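Long-range contacts in ESX secretion system protein YukD (Bacillus subtilis, PDB 2BPS), which is a ubiquitin-like protein required for YukE secretion and is a probable component or regulator of the ESX/ESAT-6-like secretion system: residues A[50-55]-A[76-81]; A[5-10]-A[70-75]; A[12-17]-A[42-47]. All coordinates share one frame; numbering follows the deposited sequence.

Contact 1: A[50-55]-A[76-81]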
loop_
_atom_site.group_PDB
_atom_site.type_symbol
_atom_site.label_atom_id
_atom_site.label_comp_id
_atom_site.label_asym_id
_atom_site.label_seq_id
_atom_site.Cartn_x
_atom_site.Cartn_y
_atom_site.Cartn_z
ATOM N N HIS A 50 -6.219 8.078 -3.387
ATOM C CA HIS A 50 -5.202 7.075 -3.104
ATOM C C HIS A 50 -4.645 7.218 -1.688
ATOM O O HIS A 50 -3.451 7.430 -1.496
ATOM C CB HIS A 50 -4.063 7.178 -4.122
ATOM C CG HIS A 50 -4.478 6.869 -5.528
ATOM N ND1 HIS A 50 -5.377 5.870 -5.836
ATOM C CD2 HIS A 50 -4.083 7.398 -6.711
ATOM C CE1 HIS A 50 -5.517 5.794 -7.148
ATOM N NE2 HIS A 50 -4.742 6.710 -7.702
ATOM N N TRP A 51 -5.513 7.098 -0.692
ATOM C CA TRP A 51 -5.069 7.224 0.686
ATOM C C TRP A 51 -4.836 5.862 1.336
ATOM O O TRP A 51 -5.628 4.922 1.176
ATOM C CB TRP A 51 -6.076 8.046 1.505
ATOM C CG TRP A 51 -6.280 9.430 0.964
ATOM C CD1 TRP A 51 -7.221 9.823 0.054
ATOM C CD2 TRP A 51 -5.486 10.592 1.242
ATOM N NE1 TRP A 51 -7.061 11.155 -0.254
ATOM C CE2 TRP A 51 -6.003 11.650 0.459
ATOM C CE3 TRP A 51 -4.388 10.841 2.071
ATOM C CZ2 TRP A 51 -5.459 12.939 0.482
ATOM C CZ3 TRP A 51 -3.844 12.126 2.094
ATOM C CH2 TRP A 51 -4.382 13.156 1.304
ATOM N N ILE A 52 -3.722 5.779 2.062
ATOM C CA ILE A 52 -3.296 4.572 2.762
ATOM C C ILE A 52 -3.168 4.819 4.252
ATOM O O ILE A 52 -2.778 5.899 4.692
ATOM C CB ILE A 52 -1.912 4.075 2.242
ATOM C CG1 ILE A 52 -2.104 3.198 1.012
ATOM C CG2 ILE A 52 -1.160 3.320 3.327
ATOM C CD1 ILE A 52 -2.608 3.944 -0.180
ATOM N N ARG A 53 -3.488 3.794 5.022
ATOM C CA ARG A 53 -3.394 3.861 6.468
ATOM C C ARG A 53 -2.439 2.781 6.910
ATOM O O ARG A 53 -2.654 1.617 6.593
ATOM C CB ARG A 53 -4.750 3.587 7.096
ATOM C CG ARG A 53 -4.686 3.441 8.583
ATOM C CD ARG A 53 -5.952 2.816 9.140
ATOM N NE ARG A 53 -5.818 2.647 10.582
ATOM C CZ ARG A 53 -6.328 1.637 11.272
ATOM N NH1 ARG A 53 -6.141 1.575 12.583
ATOM N NH2 ARG A 53 -7.020 0.688 10.653
ATOM N N VAL A 54 -1.373 3.146 7.613
ATOM C CA VAL A 54 -0.466 2.116 8.093
ATOM C C VAL A 54 -1.053 1.664 9.405
ATOM O O VAL A 54 -0.860 2.283 10.443
ATOM C CB VAL A 54 0.940 2.625 8.323
ATOM C CG1 VAL A 54 1.796 1.501 8.888
ATOM C CG2 VAL A 54 1.517 3.121 7.014
ATOM N N VAL A 55 -1.797 0.575 9.323
ATOM C CA VAL A 55 -2.489 -0.005 10.451
ATOM C C VAL A 55 -1.702 -0.098 11.754
ATOM O O VAL A 55 -2.137 0.404 12.792
ATOM C CB VAL A 55 -2.987 -1.390 10.065
ATOM C CG1 VAL A 55 -3.783 -1.991 11.194
ATOM C CG2 VAL A 55 -3.822 -1.282 8.795
ATOM N N ASP A 76 5.187 -3.497 8.121
ATOM C CA ASP A 76 4.062 -2.572 7.975
ATOM C C ASP A 76 2.893 -3.164 7.178
ATOM O O ASP A 76 3.081 -3.897 6.200
ATOM C CB ASP A 76 4.518 -1.266 7.299
ATOM C CG ASP A 76 5.297 -0.368 8.236
ATOM O OD1 ASP A 76 5.457 -0.764 9.410
ATOM O OD2 ASP A 76 5.740 0.723 7.805
ATOM N N ARG A 77 1.682 -2.839 7.609
ATOM C CA ARG A 77 0.485 -3.314 6.939
ATOM C C ARG A 77 -0.198 -2.078 6.376
ATOM O O ARG A 77 -0.580 -1.178 7.134
ATOM C CB ARG A 77 -0.432 -4.017 7.945
ATOM C CG ARG A 77 -1.647 -4.705 7.350
ATOM C CD ARG A 77 -2.549 -5.193 8.471
ATOM N NE ARG A 77 -3.692 -5.978 7.998
ATOM C CZ ARG A 77 -3.776 -7.307 8.060
ATOM N NH1 ARG A 77 -4.860 -7.926 7.602
ATOM N NH2 ARG A 77 -2.781 -8.019 8.584
ATOM N N LEU A 78 -0.330 -2.010 5.054
ATOM C CA LEU A 78 -0.982 -0.852 4.451
ATOM C C LEU A 78 -2.429 -1.175 4.110
ATOM O O LEU A 78 -2.719 -2.096 3.349
ATOM C CB LEU A 78 -0.247 -0.376 3.187
ATOM C CG LEU A 78 1.249 -0.048 3.254
ATOM C CD1 LEU A 78 1.614 0.834 2.065
ATOM C CD2 LEU A 78 1.594 0.658 4.546
ATOM N N GLU A 79 -3.333 -0.410 4.696
ATOM C CA GLU A 79 -4.753 -0.591 4.469
ATOM C C GLU A 79 -5.103 0.456 3.431
ATOM O O GLU A 79 -4.930 1.651 3.673
ATOM C CB GLU A 79 -5.505 -0.336 5.780
ATOM C CG GLU A 79 -6.992 -0.589 5.795
ATOM C CD GLU A 79 -7.609 -0.233 7.155
ATOM O OE1 GLU A 79 -8.244 0.847 7.286
ATOM O OE2 GLU A 79 -7.444 -1.034 8.102
ATOM N N ILE A 80 -5.544 0.011 2.260
ATOM C CA ILE A 80 -5.933 0.936 1.204
ATOM C C ILE A 80 -7.313 1.447 1.565
ATOM O O ILE A 80 -8.218 0.658 1.835
ATOM C CB ILE A 80 -6.014 0.241 -0.160
ATOM C CG1 ILE A 80 -4.604 -0.116 -0.643
ATOM C CG2 ILE A 80 -6.729 1.140 -1.159
ATOM C CD1 ILE A 80 -4.571 -1.063 -1.826
ATOM N N LEU A 81 -7.480 2.761 1.592
ATOM C CA LEU A 81 -8.776 3.303 1.941
ATOM C C LEU A 81 -9.604 3.449 0.677
ATOM O O LEU A 81 -9.010 3.514 -0.425
ATOM C CB LEU A 81 -8.628 4.664 2.631
ATOM C CG LEU A 81 -7.765 4.769 3.899
ATOM C CD1 LEU A 81 -7.685 6.210 4.318
ATOM C CD2 LEU A 81 -8.339 3.934 5.030
ATOM O OXT LEU A 81 -10.842 3.504 0.812
HETATM O O HOH W 1 -8.244 6.619 -0.915
#

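Contact 2: A[5-10]-A[70-75]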
loop_
_atom_site.group_PDB
_atom_site.type_symbol
_atom_site.label_atom_id
_atom_site.label_comp_id
_atom_site.label_asym_id
_atom_site.label_seq_id
_atom_site.Cartn_x
_atom_site.Cartn_y
_atom_site.Cartn_z
ATOM N N ILE A 5 11.579 -3.468 0.696
ATOM C CA ILE A 5 10.847 -3.673 1.942
ATOM C C ILE A 5 9.729 -4.698 1.752
ATOM O O ILE A 5 9.112 -4.769 0.700
ATOM C CB ILE A 5 10.213 -2.360 2.465
ATOM C CG1 ILE A 5 9.133 -1.876 1.504
ATOM C CG2 ILE A 5 11.266 -1.288 2.591
ATOM C CD1 ILE A 5 8.420 -0.643 1.971
ATOM N N ASP A 6 9.488 -5.500 2.777
ATOM C CA ASP A 6 8.435 -6.504 2.739
ATOM C C ASP A 6 7.274 -5.963 3.526
ATOM O O ASP A 6 7.392 -5.732 4.722
ATOM C CB ASP A 6 8.886 -7.793 3.402
ATOM C CG ASP A 6 9.786 -8.609 2.525
ATOM O OD1 ASP A 6 10.169 -9.710 2.963
ATOM O OD2 ASP A 6 10.109 -8.163 1.405
ATOM N N ILE A 7 6.144 -5.771 2.867
ATOM C CA ILE A 7 4.980 -5.244 3.557
ATOM C C ILE A 7 3.752 -6.098 3.274
ATOM O O ILE A 7 3.837 -7.103 2.562
ATOM C CB ILE A 7 4.715 -3.785 3.134
ATOM C CG1 ILE A 7 4.462 -3.718 1.625
ATOM C CG2 ILE A 7 5.903 -2.926 3.534
ATOM C CD1 ILE A 7 4.214 -2.324 1.097
ATOM N N THR A 8 2.621 -5.705 3.857
ATOM C CA THR A 8 1.365 -6.411 3.656
ATOM C C THR A 8 0.308 -5.434 3.187
ATOM O O THR A 8 0.164 -4.351 3.761
ATOM C CB THR A 8 0.868 -7.032 4.943
ATOM O OG1 THR A 8 1.840 -7.949 5.412
ATOM C CG2 THR A 8 -0.416 -7.773 4.715
ATOM N N ILE A 9 -0.432 -5.807 2.149
ATOM C CA ILE A 9 -1.485 -4.948 1.649
ATOM C C ILE A 9 -2.837 -5.536 2.039
ATOM O O ILE A 9 -3.105 -6.718 1.809
ATOM C CB ILE A 9 -1.393 -4.798 0.141
ATOM C CG1 ILE A 9 0.053 -4.453 -0.249
ATOM C CG2 ILE A 9 -2.355 -3.725 -0.324
ATOM C CD1 ILE A 9 0.681 -3.286 0.519
ATOM N N ASP A 10 -3.681 -4.701 2.640
ATOM C CA ASP A 10 -4.998 -5.119 3.100
ATOM C C ASP A 10 -6.135 -4.411 2.354
ATOM O O ASP A 10 -6.328 -3.210 2.489
ATOM C CB ASP A 10 -5.094 -4.856 4.605
ATOM C CG ASP A 10 -6.347 -5.438 5.232
ATOM O OD1 ASP A 10 -6.350 -5.603 6.473
ATOM O OD2 ASP A 10 -7.330 -5.722 4.503
ATOM N N CYS A 70 7.904 7.922 4.232
ATOM C CA CYS A 70 6.823 7.661 5.164
ATOM C C CYS A 70 7.270 6.700 6.239
ATOM O O CYS A 70 6.465 6.246 7.048
ATOM C CB CYS A 70 5.628 7.090 4.423
ATOM S SG CYS A 70 5.014 8.217 3.187
ATOM N N GLY A 71 8.562 6.392 6.242
ATOM C CA GLY A 71 9.103 5.481 7.234
ATOM C C GLY A 71 8.490 4.099 7.146
ATOM O O GLY A 71 8.626 3.295 8.056
ATOM N N ILE A 72 7.807 3.823 6.043
ATOM C CA ILE A 72 7.181 2.530 5.836
ATOM C C ILE A 72 8.256 1.467 5.597
ATOM O O ILE A 72 9.056 1.580 4.674
ATOM C CB ILE A 72 6.198 2.629 4.651
ATOM C CG1 ILE A 72 4.993 3.462 5.097
ATOM C CG2 ILE A 72 5.793 1.246 4.160
ATOM C CD1 ILE A 72 4.017 3.789 4.011
ATOM N N THR A 73 8.279 0.442 6.447
ATOM C CA THR A 73 9.278 -0.631 6.352
ATOM C C THR A 73 8.678 -2.008 6.502
ATOM O O THR A 73 7.474 -2.152 6.713
ATOM C CB THR A 73 10.321 -0.524 7.458
ATOM O OG1 THR A 73 10.098 0.688 8.183
ATOM C CG2 THR A 73 11.734 -0.554 6.875
ATOM N N ASN A 74 9.538 -3.018 6.436
ATOM C CA ASN A 74 9.096 -4.393 6.561
ATOM C C ASN A 74 8.209 -4.522 7.783
ATOM O O ASN A 74 8.448 -3.862 8.785
ATOM C CB ASN A 74 10.299 -5.322 6.696
ATOM C CG ASN A 74 11.532 -4.777 6.002
ATOM O OD1 ASN A 74 12.178 -3.861 6.506
ATOM N ND2 ASN A 74 11.857 -5.325 4.835
ATOM N N GLY A 75 7.179 -5.360 7.690
ATOM C CA GLY A 75 6.281 -5.553 8.810
ATOM C C GLY A 75 5.051 -4.674 8.729
ATOM O O GLY A 75 3.987 -5.055 9.221
#

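Contact 3: A[12-17]-A[42-47]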
loop_
_atom_site.group_PDB
_atom_site.type_symbol
_atom_site.label_atom_id
_atom_site.label_comp_id
_atom_site.label_asym_id
_atom_site.label_seq_id
_atom_site.Cartn_x
_atom_site.Cartn_y
_atom_site.Cartn_z
ATOM N N LYS A 12 -9.233 -4.511 2.894
ATOM C CA LYS A 12 -10.386 -4.599 3.779
ATOM C C LYS A 12 -11.596 -3.855 3.195
ATOM O O LYS A 12 -12.699 -4.392 3.149
ATOM C CB LYS A 12 -10.011 -4.008 5.144
ATOM C CG LYS A 12 -11.115 -4.019 6.182
ATOM C CD LYS A 12 -10.717 -3.236 7.448
ATOM C CE LYS A 12 -9.521 -3.858 8.200
ATOM N NZ LYS A 12 -9.785 -5.213 8.804
ATOM N N HIS A 13 -11.365 -2.621 2.744
ATOM C CA HIS A 13 -12.409 -1.760 2.181
ATOM C C HIS A 13 -12.810 -2.103 0.753
ATOM O O HIS A 13 -13.392 -1.274 0.050
ATOM C CB HIS A 13 -11.962 -0.293 2.224
ATOM C CG HIS A 13 -11.656 0.205 3.599
ATOM N ND1 HIS A 13 -10.904 1.338 3.832
ATOM C CD2 HIS A 13 -11.971 -0.295 4.818
ATOM C CE1 HIS A 13 -10.764 1.510 5.134
ATOM N NE2 HIS A 13 -11.401 0.532 5.755
ATOM N N TYR A 14 -12.484 -3.306 0.303
ATOM C CA TYR A 14 -12.849 -3.711 -1.045
ATOM C C TYR A 14 -13.281 -5.175 -1.033
ATOM O O TYR A 14 -14.201 -5.529 -0.296
ATOM C CB TYR A 14 -11.681 -3.463 -1.998
ATOM C CG TYR A 14 -11.334 -1.994 -2.123
ATOM C CD1 TYR A 14 -10.594 -1.337 -1.138
ATOM C CD2 TYR A 14 -11.790 -1.247 -3.199
ATOM C CE1 TYR A 14 -10.324 0.039 -1.227
ATOM C CE2 TYR A 14 -11.525 0.126 -3.297
ATOM C CZ TYR A 14 -10.797 0.756 -2.306
ATOM O OH TYR A 14 -10.564 2.105 -2.384
ATOM N N ASN A 15 -12.646 -6.041 -1.817
ATOM C CA ASN A 15 -13.058 -7.445 -1.800
ATOM C C ASN A 15 -12.606 -8.137 -0.513
ATOM O O ASN A 15 -12.933 -9.298 -0.277
ATOM C CB ASN A 15 -12.514 -8.204 -3.013
ATOM C CG ASN A 15 -11.006 -8.286 -3.016
ATOM O OD1 ASN A 15 -10.352 -8.035 -1.993
ATOM N ND2 ASN A 15 -10.437 -8.656 -4.165
ATOM N N GLY A 16 -11.841 -7.412 0.303
ATOM C CA GLY A 16 -11.369 -7.931 1.580
ATOM C C GLY A 16 -10.167 -8.863 1.609
ATOM O O GLY A 16 -9.886 -9.464 2.653
ATOM N N SER A 17 -9.445 -9.002 0.501
ATOM C CA SER A 17 -8.293 -9.900 0.511
ATOM C C SER A 17 -7.047 -9.276 1.157
ATOM O O SER A 17 -7.037 -8.096 1.525
ATOM C CB SER A 17 -7.986 -10.391 -0.910
ATOM O OG SER A 17 -7.992 -9.326 -1.839
ATOM N N VAL A 42 -10.098 -7.458 -7.889
ATOM C CA VAL A 42 -10.833 -6.341 -7.341
ATOM C C VAL A 42 -11.768 -5.658 -8.334
ATOM O O VAL A 42 -11.400 -4.717 -9.043
ATOM C CB VAL A 42 -9.843 -5.346 -6.739
ATOM C CG1 VAL A 42 -8.779 -5.031 -7.752
ATOM C CG2 VAL A 42 -10.550 -4.115 -6.274
ATOM N N SER A 43 -12.995 -6.157 -8.374
ATOM C CA SER A 43 -14.022 -5.613 -9.244
ATOM C C SER A 43 -14.580 -4.410 -8.501
ATOM O O SER A 43 -15.680 -4.487 -7.948
ATOM C CB SER A 43 -15.126 -6.663 -9.449
ATOM O OG SER A 43 -16.180 -6.194 -10.280
ATOM N N MET A 44 -13.838 -3.302 -8.471
ATOM C CA MET A 44 -14.325 -2.141 -7.730
ATOM C C MET A 44 -14.609 -0.852 -8.498
ATOM O O MET A 44 -15.771 -0.573 -8.784
ATOM C CB MET A 44 -13.414 -1.856 -6.537
ATOM C CG MET A 44 -13.203 -3.048 -5.587
ATOM S SD MET A 44 -14.632 -4.093 -5.157
ATOM C CE MET A 44 -13.992 -5.807 -5.579
ATOM N N PRO A 45 -13.589 -0.041 -8.850
ATOM C CA PRO A 45 -12.130 0.016 -8.729
ATOM C C PRO A 45 -11.653 0.739 -7.453
ATOM O O PRO A 45 -12.383 0.806 -6.469
ATOM C CB PRO A 45 -11.752 0.779 -9.984
ATOM C CG PRO A 45 -12.772 1.848 -9.979
ATOM C CD PRO A 45 -14.047 1.073 -9.705
ATOM N N PRO A 46 -10.423 1.298 -7.458
ATOM C CA PRO A 46 -9.953 1.986 -6.252
ATOM C C PRO A 46 -10.546 3.374 -6.103
ATOM O O PRO A 46 -11.011 3.966 -7.072
ATOM C CB PRO A 46 -8.449 2.035 -6.459
ATOM C CG PRO A 46 -8.353 2.267 -7.912
ATOM C CD PRO A 46 -9.342 1.260 -8.460
ATOM N N ARG A 47 -10.505 3.890 -4.882
ATOM C CA ARG A 47 -11.048 5.204 -4.590
ATOM C C ARG A 47 -10.033 6.298 -4.852
ATOM O O ARG A 47 -8.850 6.157 -4.552
ATOM C CB ARG A 47 -11.505 5.262 -3.138
ATOM C CG ARG A 47 -12.350 6.474 -2.796
ATOM C CD ARG A 47 -12.896 6.333 -1.391
ATOM N NE ARG A 47 -13.230 4.935 -1.127
ATOM C CZ ARG A 47 -13.742 4.481 0.012
ATOM N NH1 ARG A 47 -14.004 3.183 0.146
ATOM N NH2 ARG A 47 -13.998 5.320 1.015
#

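Contact 1: A[50-55]-A[76-81]
Arg53 and Glu79 face each other as a hydrogen-bonded pair of two antiparallel strands. Arg53 N gives to Glu79 O, and Glu79 N gives to Arg53 O at 2.9 Å. Leu81 N to Trp51 O and Val55 N to Arg77 O continue the ladder. The Arg53 side chain runs beside that of Glu79 and points the same way. Its CB lies 4.2 Å from Leu81 CD2. CG stands anti to the backbone N (chi1 172°), and the extended chain beyond it runs alongside Glu79. CD passes 3.5 Å from Glu79 OE1. NH2 at the tip forms a salt bridge to Glu79 OE2 at 3.1 Å. Its hydrogen bond is weak and bent, and the guanidinium and carboxylate planes are turned 65° apart. Val55 CA lies over the centre of one guanidinium face, and Val55 CG2 touches Glu79 CB at 3.6 Å. On the other face of the sheet, Ile52 CG2 meets Leu78 CB at 3.8 Å. Val54 CG2 lies beside Leu78 CD2. A water bridges Trp51 N and Leu81 O. Strand 4-10 flanks strand 77-80, and strand 59-62 flanks strand 51-54. Helix 31-39 packs against the Ile52, Leu78 and Ile80 face, as in the ubiquitin-like beta-grasp fold.

Contact 2: A[5-10]-A[70-75]
Ile5 and Ile72 make the main apolar contact between strand 4-10 and the loop 70-75. Their side chains cross obliquely, with Ile5 CD1 3.9 Å from Ile72 CG2. Ile5 CG1 sits between its backbone N and carbonyl carbon (chi1 66°). CD1 then extends away from CA (chi2 177°) and also lies 3.6 Å from Ile72 O. Ile7 adds its CG2 branch, 4.2 Å from Ile72 CG2. The same methyl meets the backbone at Thr73 O, 3.6 Å away.

Among the polar contacts, Gly75 N gives a backbone hydrogen bond to Asp6 O at 3.0 Å. The position of Asp6 O is doubtful in the model, so this bond is less certain. Gly75 has a positive phi of 95°, and its backbone angles call for glycine.

Within the loop, Thr73 OG1 gives a hydrogen bond to Gly71 O at 3.0 Å. The donor stands above the carbonyl plane. Thr73 N is held by OD2 of Asp76, the next residue after the segment. The carboxylate of Asp6 makes a salt bridge to Arg22 on strand 18-24.

Helix 31-39 touches Ile7 through Val32, and Ile72 also packs on Leu78 of strand 77-80. The chemistry divides in two: isoleucines join the loop to the buried side of the sheet, while a backbone bond, less certain in detail, probably links its exposed end to strand 4-10.

Contact 3: A[12-17]-A[42-47]
Tyr14 meets a proline-rich loop with a cis peptide bond before Pro45, and three atoms of that loop, Met44 CG, Pro45 O and Arg47 N, lie at the edge of its ring. Tyr14 CG is anti to the carbonyl carbon (chi1 -64°), which sets the ring beside the loop. Met44 CG lies beside CD2. Tyr14 CE2 is 3.4 Å from Pro45 O and 3.8 Å from Pro46 CA. At the ring's end, Tyr14 OH accepts a hydrogen bond from Arg47 N at 3.1 Å, with an N-H...O angle of 143°. Arg47 CB is 3.4 Å from the same hydroxyl. Tyr14 OH is also hydrogen-bonded to Leu81 O, so the hydroxyl joins this loop to the C-terminal carboxylate.

The Met44 chain bends at chi2 and chi3, and CE lies 3.8 Å from Asn15 CB. Asn15 OD1 turns back within its own loop. It accepts from Ser17 N at 2.8 Å and from Ser17 OG at 2.7 Å, both on the same face of the amide plane. Trp37 of helix 31-39 meets the Tyr14 ring edge-to-face and touches Pro45 and Pro46.

Asn15 OD1 and Ser17 N form an Asx turn. It lies in the connection between strands 4-10 and 18-24, the first hairpin of the ubiquitin-like beta-grasp fold.

How the contacts relate
Contacts 1 and 2 share the mixed sheet. Their centres are about 9 Å apart, and strands 77-80 and 4-10 are neighbours in it. Probable hydrogen bonds Leu78 N to Thr8 O and Asp10 N to Leu78 O join them. Along the chain their segments alternate. Contact 3 lies at the surface, about 19 Å between centres from contact 2 and on the opposite side of the chain's centre. Its segments both fall between those of contact 2 and both precede contact 1. Its centre is about 13 Å from that of contact 1, linked through Leu81 and by His13 packing on Glu79 and Ile80. Together the contacts tie the N-terminal and C-terminal strands and the surrounding loops into one compact ubiquitin-like domain.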